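Local coordinates for protein NAD-dependent epimerase/dehydratase (Methylobacillus flagellatus KT, PDB 3GPI) that is of unproven function but belongs to the NAD-dependent epimerase/dehydratase family and probably binds a dinucleotide cofactor in a Rossmann-type fold, at residues A[66-71]-A[103-108]; A[150-155]-A[192-197]. All coordinates share one frame; numbering follows the deposited sequence.

Contact 1. Residues A[66-71]-A[103-108]; sequences ILVYCV and HVFFVS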
# COMPACT_ATOMS: atom_id res chain seq x y z
N ILE A 66 12.51 -12.44 -5.95
CA ILE A 66 11.28 -11.87 -5.41
C ILE A 66 10.80 -10.75 -6.33
O ILE A 66 11.60 -9.89 -6.74
CB ILE A 66 11.50 -11.30 -3.99
CG1 ILE A 66 12.04 -12.34 -3.02
CG2 ILE A 66 10.23 -10.63 -3.43
CD1 ILE A 66 11.08 -13.41 -2.59
N LEU A 67 9.51 -10.79 -6.69
CA LEU A 67 8.86 -9.66 -7.34
C LEU A 67 7.95 -8.95 -6.36
O LEU A 67 7.13 -9.62 -5.74
CB LEU A 67 8.04 -10.14 -8.53
CG LEU A 67 7.14 -9.10 -9.21
CD1 LEU A 67 7.94 -7.96 -9.84
CD2 LEU A 67 6.26 -9.80 -10.25
N VAL A 68 8.11 -7.63 -6.21
CA VAL A 68 7.11 -6.84 -5.50
C VAL A 68 6.41 -5.99 -6.55
O VAL A 68 7.06 -5.18 -7.21
CB VAL A 68 7.74 -5.91 -4.42
CG1 VAL A 68 6.65 -5.16 -3.69
CG2 VAL A 68 8.56 -6.73 -3.46
N TYR A 69 5.11 -6.21 -6.73
CA TYR A 69 4.39 -5.53 -7.79
C TYR A 69 3.49 -4.48 -7.17
O TYR A 69 2.55 -4.82 -6.47
CB TYR A 69 3.59 -6.56 -8.59
CG TYR A 69 3.04 -6.03 -9.89
CD1 TYR A 69 3.79 -6.08 -11.05
CD2 TYR A 69 1.77 -5.45 -9.94
CE1 TYR A 69 3.31 -5.57 -12.23
CE2 TYR A 69 1.26 -4.97 -11.12
CZ TYR A 69 2.04 -5.02 -12.26
OH TYR A 69 1.54 -4.51 -13.43
N CYS A 70 3.82 -3.23 -7.46
CA CYS A 70 3.13 -2.06 -6.91
C CYS A 70 2.30 -1.32 -7.96
O CYS A 70 1.53 -0.43 -7.59
CB CYS A 70 4.17 -1.08 -6.39
SG CYS A 70 5.36 -1.74 -5.24
N VAL A 71 2.41 -1.70 -9.24
CA VAL A 71 1.81 -0.90 -10.33
C VAL A 71 0.27 -0.82 -10.24
O VAL A 71 -0.29 0.26 -10.40
CB VAL A 71 2.28 -1.39 -11.72
CG1 VAL A 71 1.57 -0.63 -12.88
CG2 VAL A 71 3.81 -1.29 -11.83
N HIS A 103 8.78 -15.89 -5.05
CA HIS A 103 7.61 -15.30 -4.42
C HIS A 103 7.24 -14.02 -5.10
O HIS A 103 8.09 -13.26 -5.54
CB HIS A 103 7.85 -15.02 -2.92
CG HIS A 103 6.61 -15.15 -2.09
ND1 HIS A 103 6.03 -16.36 -1.79
CD2 HIS A 103 5.79 -14.20 -1.58
CE1 HIS A 103 4.94 -16.16 -1.06
NE2 HIS A 103 4.77 -14.86 -0.92
N VAL A 104 5.93 -13.79 -5.18
CA VAL A 104 5.39 -12.52 -5.64
C VAL A 104 4.63 -11.83 -4.51
O VAL A 104 3.73 -12.41 -3.94
CB VAL A 104 4.43 -12.71 -6.80
CG1 VAL A 104 3.86 -11.37 -7.23
CG2 VAL A 104 5.13 -13.38 -7.96
N PHE A 105 5.02 -10.60 -4.17
CA PHE A 105 4.23 -9.76 -3.25
C PHE A 105 3.45 -8.78 -4.09
O PHE A 105 4.05 -8.01 -4.87
CB PHE A 105 5.13 -9.02 -2.26
CG PHE A 105 5.83 -9.92 -1.29
CD1 PHE A 105 5.18 -10.32 -0.13
CD2 PHE A 105 7.12 -10.43 -1.54
CE1 PHE A 105 5.80 -11.15 0.78
CE2 PHE A 105 7.74 -11.27 -0.61
CZ PHE A 105 7.09 -11.63 0.53
N PHE A 106 2.12 -8.80 -3.97
CA PHE A 106 1.30 -7.96 -4.81
C PHE A 106 0.59 -6.94 -3.94
O PHE A 106 -0.15 -7.35 -3.02
CB PHE A 106 0.31 -8.85 -5.57
CG PHE A 106 -0.68 -8.09 -6.40
CD1 PHE A 106 -0.34 -7.60 -7.65
CD2 PHE A 106 -1.97 -7.87 -5.93
CE1 PHE A 106 -1.26 -6.86 -8.43
CE2 PHE A 106 -2.90 -7.16 -6.69
CZ PHE A 106 -2.56 -6.65 -7.93
N VAL A 107 0.76 -5.66 -4.25
CA VAL A 107 0.13 -4.60 -3.47
C VAL A 107 -1.23 -4.33 -4.07
O VAL A 107 -1.39 -3.81 -5.16
CB VAL A 107 0.96 -3.31 -3.41
CG1 VAL A 107 0.27 -2.24 -2.58
CG2 VAL A 107 2.38 -3.60 -2.86
N SER A 108 -2.23 -4.71 -3.30
CA SER A 108 -3.63 -4.50 -3.67
C SER A 108 -4.19 -3.39 -2.80
O SER A 108 -3.45 -2.62 -2.18
CB SER A 108 -4.33 -5.82 -3.44
OG SER A 108 -5.72 -5.78 -3.82
O HOH W 1 0.07 -3.45 -7.30
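Ile66 opens the parallel pairing of strand 66-69 with strand 103-108. Its CD1 lies alongside His103, 3.6 Å from CB. Its CG2, anti to the backbone N, meets the edge of the Phe105 ring in plane, 3.6 Å from CD2. The imidazole of His103 is held elsewhere, by Ser148 and Thr150. An alanine at Ile66 would lose both methyl contacts and would probably loosen the packing at the edge of the Phe105 ring. Leu67 turns both its N-H and its carbonyl to strand 103-108: N donates to His103 O, and O accepts from Phe105 N, 2.8 Å away. Val68 shares the face of Ile66 and Phe105, and its CA-H points at Phe105 O. Tyr69 N donates to Phe105 O at 2.8 Å, an N-H...O angle of 169°. Its ring lies beside that of Phe106, rim to rim, with the planes only 13° apart; Tyr69 CD2 is 3.7 Å from Phe106 CE1. Tyr69 O accepts the N-H of Val107 at 3.0 Å and a second hydrogen bond from a water, which also donates to Val107 O. Cys70 SG only brushes Val107 CG2. Four nearly straight backbone bonds thus fix the register inside the Rossmann-type sheet, while side chains on both faces meet through apolar contacts alone.

Contact 2. Residues A[150-155]-A[192-197]; sequences TILRFS and AFIAYL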
# COMPACT_ATOMS: atom_id res chain seq x y z
N THR A 150 1.84 -13.49 -1.99
CA THR A 150 1.17 -12.85 -0.89
C THR A 150 0.57 -11.58 -1.44
O THR A 150 1.27 -10.72 -1.97
CB THR A 150 2.14 -12.49 0.20
OG1 THR A 150 2.71 -13.69 0.73
CG2 THR A 150 1.41 -11.72 1.34
N ILE A 151 -0.75 -11.48 -1.32
CA ILE A 151 -1.48 -10.27 -1.67
C ILE A 151 -1.56 -9.41 -0.41
O ILE A 151 -1.89 -9.87 0.68
CB ILE A 151 -2.89 -10.67 -2.11
CG1 ILE A 151 -2.83 -11.41 -3.45
CG2 ILE A 151 -3.80 -9.44 -2.22
CD1 ILE A 151 -4.10 -12.18 -3.69
N LEU A 152 -1.22 -8.14 -0.61
CA LEU A 152 -1.21 -7.17 0.49
C LEU A 152 -2.28 -6.12 0.18
O LEU A 152 -2.05 -5.24 -0.67
CB LEU A 152 0.17 -6.51 0.56
CG LEU A 152 1.28 -7.54 0.81
CD1 LEU A 152 2.63 -6.89 0.57
CD2 LEU A 152 1.19 -8.16 2.18
N ARG A 153 -3.44 -6.21 0.84
CA ARG A 153 -4.48 -5.20 0.59
C ARG A 153 -4.24 -4.01 1.51
O ARG A 153 -4.49 -4.10 2.71
CB ARG A 153 -5.86 -5.80 0.87
CG ARG A 153 -6.26 -6.78 -0.23
CD ARG A 153 -7.63 -7.42 0.04
NE ARG A 153 -7.92 -8.43 -0.97
CZ ARG A 153 -8.77 -9.45 -0.79
NH1 ARG A 153 -9.42 -9.59 0.35
NH2 ARG A 153 -8.92 -10.32 -1.77
N PHE A 154 -3.64 -2.96 0.94
CA PHE A 154 -3.29 -1.77 1.72
C PHE A 154 -4.54 -0.90 1.89
O PHE A 154 -5.32 -0.73 0.94
CB PHE A 154 -2.27 -0.93 0.95
CG PHE A 154 -0.83 -1.30 1.17
CD1 PHE A 154 0.09 -0.29 1.44
CD2 PHE A 154 -0.38 -2.60 1.10
CE1 PHE A 154 1.45 -0.59 1.65
CE2 PHE A 154 0.96 -2.91 1.34
CZ PHE A 154 1.88 -1.93 1.59
N SER A 155 -4.74 -0.36 3.10
CA SER A 155 -5.71 0.72 3.28
C SER A 155 -5.13 2.01 2.72
O SER A 155 -4.18 1.98 1.94
CB SER A 155 -6.13 0.78 4.73
OG SER A 155 -5.05 1.00 5.60
N ALA A 192 8.00 -1.25 5.37
CA ALA A 192 8.72 -2.07 6.35
C ALA A 192 8.03 -3.40 6.56
O ALA A 192 8.68 -4.41 6.81
CB ALA A 192 8.85 -1.34 7.68
N PHE A 193 6.70 -3.47 6.43
CA PHE A 193 6.03 -4.77 6.57
C PHE A 193 6.40 -5.66 5.39
O PHE A 193 6.68 -6.87 5.57
CB PHE A 193 4.51 -4.57 6.64
CG PHE A 193 3.75 -5.88 6.75
CD1 PHE A 193 3.98 -6.74 7.78
CD2 PHE A 193 2.76 -6.19 5.83
CE1 PHE A 193 3.28 -7.93 7.91
CE2 PHE A 193 2.04 -7.39 5.92
CZ PHE A 193 2.31 -8.25 6.96
N ILE A 194 6.43 -5.12 4.19
CA ILE A 194 6.88 -5.95 3.05
C ILE A 194 8.33 -6.40 3.22
O ILE A 194 8.65 -7.58 3.01
CB ILE A 194 6.75 -5.22 1.72
CG1 ILE A 194 5.28 -4.86 1.48
CG2 ILE A 194 7.32 -6.06 0.59
CD1 ILE A 194 5.07 -3.92 0.32
N ALA A 195 9.21 -5.51 3.69
CA ALA A 195 10.59 -5.93 3.97
C ALA A 195 10.65 -6.98 5.03
O ALA A 195 11.46 -7.92 4.92
CB ALA A 195 11.47 -4.74 4.37
N TYR A 196 9.79 -6.86 6.04
CA TYR A 196 9.75 -7.87 7.10
C TYR A 196 9.31 -9.22 6.52
O TYR A 196 9.93 -10.28 6.83
CB TYR A 196 8.81 -7.42 8.21
CG TYR A 196 8.55 -8.42 9.30
CD1 TYR A 196 9.49 -8.63 10.30
CD2 TYR A 196 7.33 -9.11 9.36
CE1 TYR A 196 9.25 -9.50 11.32
CE2 TYR A 196 7.08 -10.03 10.40
CZ TYR A 196 8.06 -10.19 11.36
OH TYR A 196 7.82 -11.09 12.40
N LEU A 197 8.32 -9.22 5.64
CA LEU A 197 7.86 -10.50 5.08
C LEU A 197 8.95 -11.09 4.20
O LEU A 197 9.09 -12.29 4.11
CB LEU A 197 6.57 -10.32 4.27
CG LEU A 197 5.35 -9.92 5.09
CD1 LEU A 197 4.19 -9.77 4.14
CD2 LEU A 197 5.05 -10.96 6.19
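This is a strand-to-helix layer contact of the Rossmann-type fold: helix 187-201 packs on one face of the central sheet. The axes of strand 150-154 and helix 192-197 are 11.4 Å apart and run nearly antiparallel. No hydrogen bond joins them. Leu152 carries the contact. Its CG is anti to the carbonyl carbon (chi1 -60°), and with chi2 at 168° its two methyls part toward different helix residues. CD2 goes to the pair Phe193 and Leu197. It lies 3.9 Å from Phe193 CE2 and meets Leu197 CD1 tip to tip. The CB of Phe193 points toward the strand, and CG is anti to the backbone N; the rim atom CE2 makes the contact with Leu152. One face of that ring takes Leu197 CG, one helical turn on, near its rim. Tyr210 and Tyr259 also meet the Phe193 ring edge-to-face. The CB of Ile194 leaves the helix across the direction to the strand, but the extended chain (chi2 170°) brings CD1 in to the sheet. There Phe154 crosses it at about a right angle, with Phe154 CZ 4.0 Å from Ile194 CD1. Leu152 CB sits at the edge of the Phe154 ring, in plane. Beyond these residues, Leu14 and Leu18 of helix 13-24 touch Phe154 and Ile194. The tightest point is Leu152 CD1 against Ile194 CG1, at 3.5 Å, closer than usual for two carbons.

In the fold
Both segments of contact 1 come earlier in the chain than those of contact 2. Their centres lie about 9 Å apart, and all four segments belong to the epimerase/dehydratase family region. They share the central sheet, where strands 103-109 and 149-158 are parallel neighbours. Probable hydrogen bonds join Phe106 O to Leu152 N and Ser108 N to Leu152 O. Contact 1 is strand against strand; contact 2 adds a helix layer on the face carrying Phe105, whose ring packs against both Thr150 and Leu197. The face with Tyr69 and Phe106 packs instead on helices 86-95 and 132-143. Strand 6-9 pairs with strand 66-69 and leads into a GxGxxG-like turn, consistent with a dinucleotide-binding half.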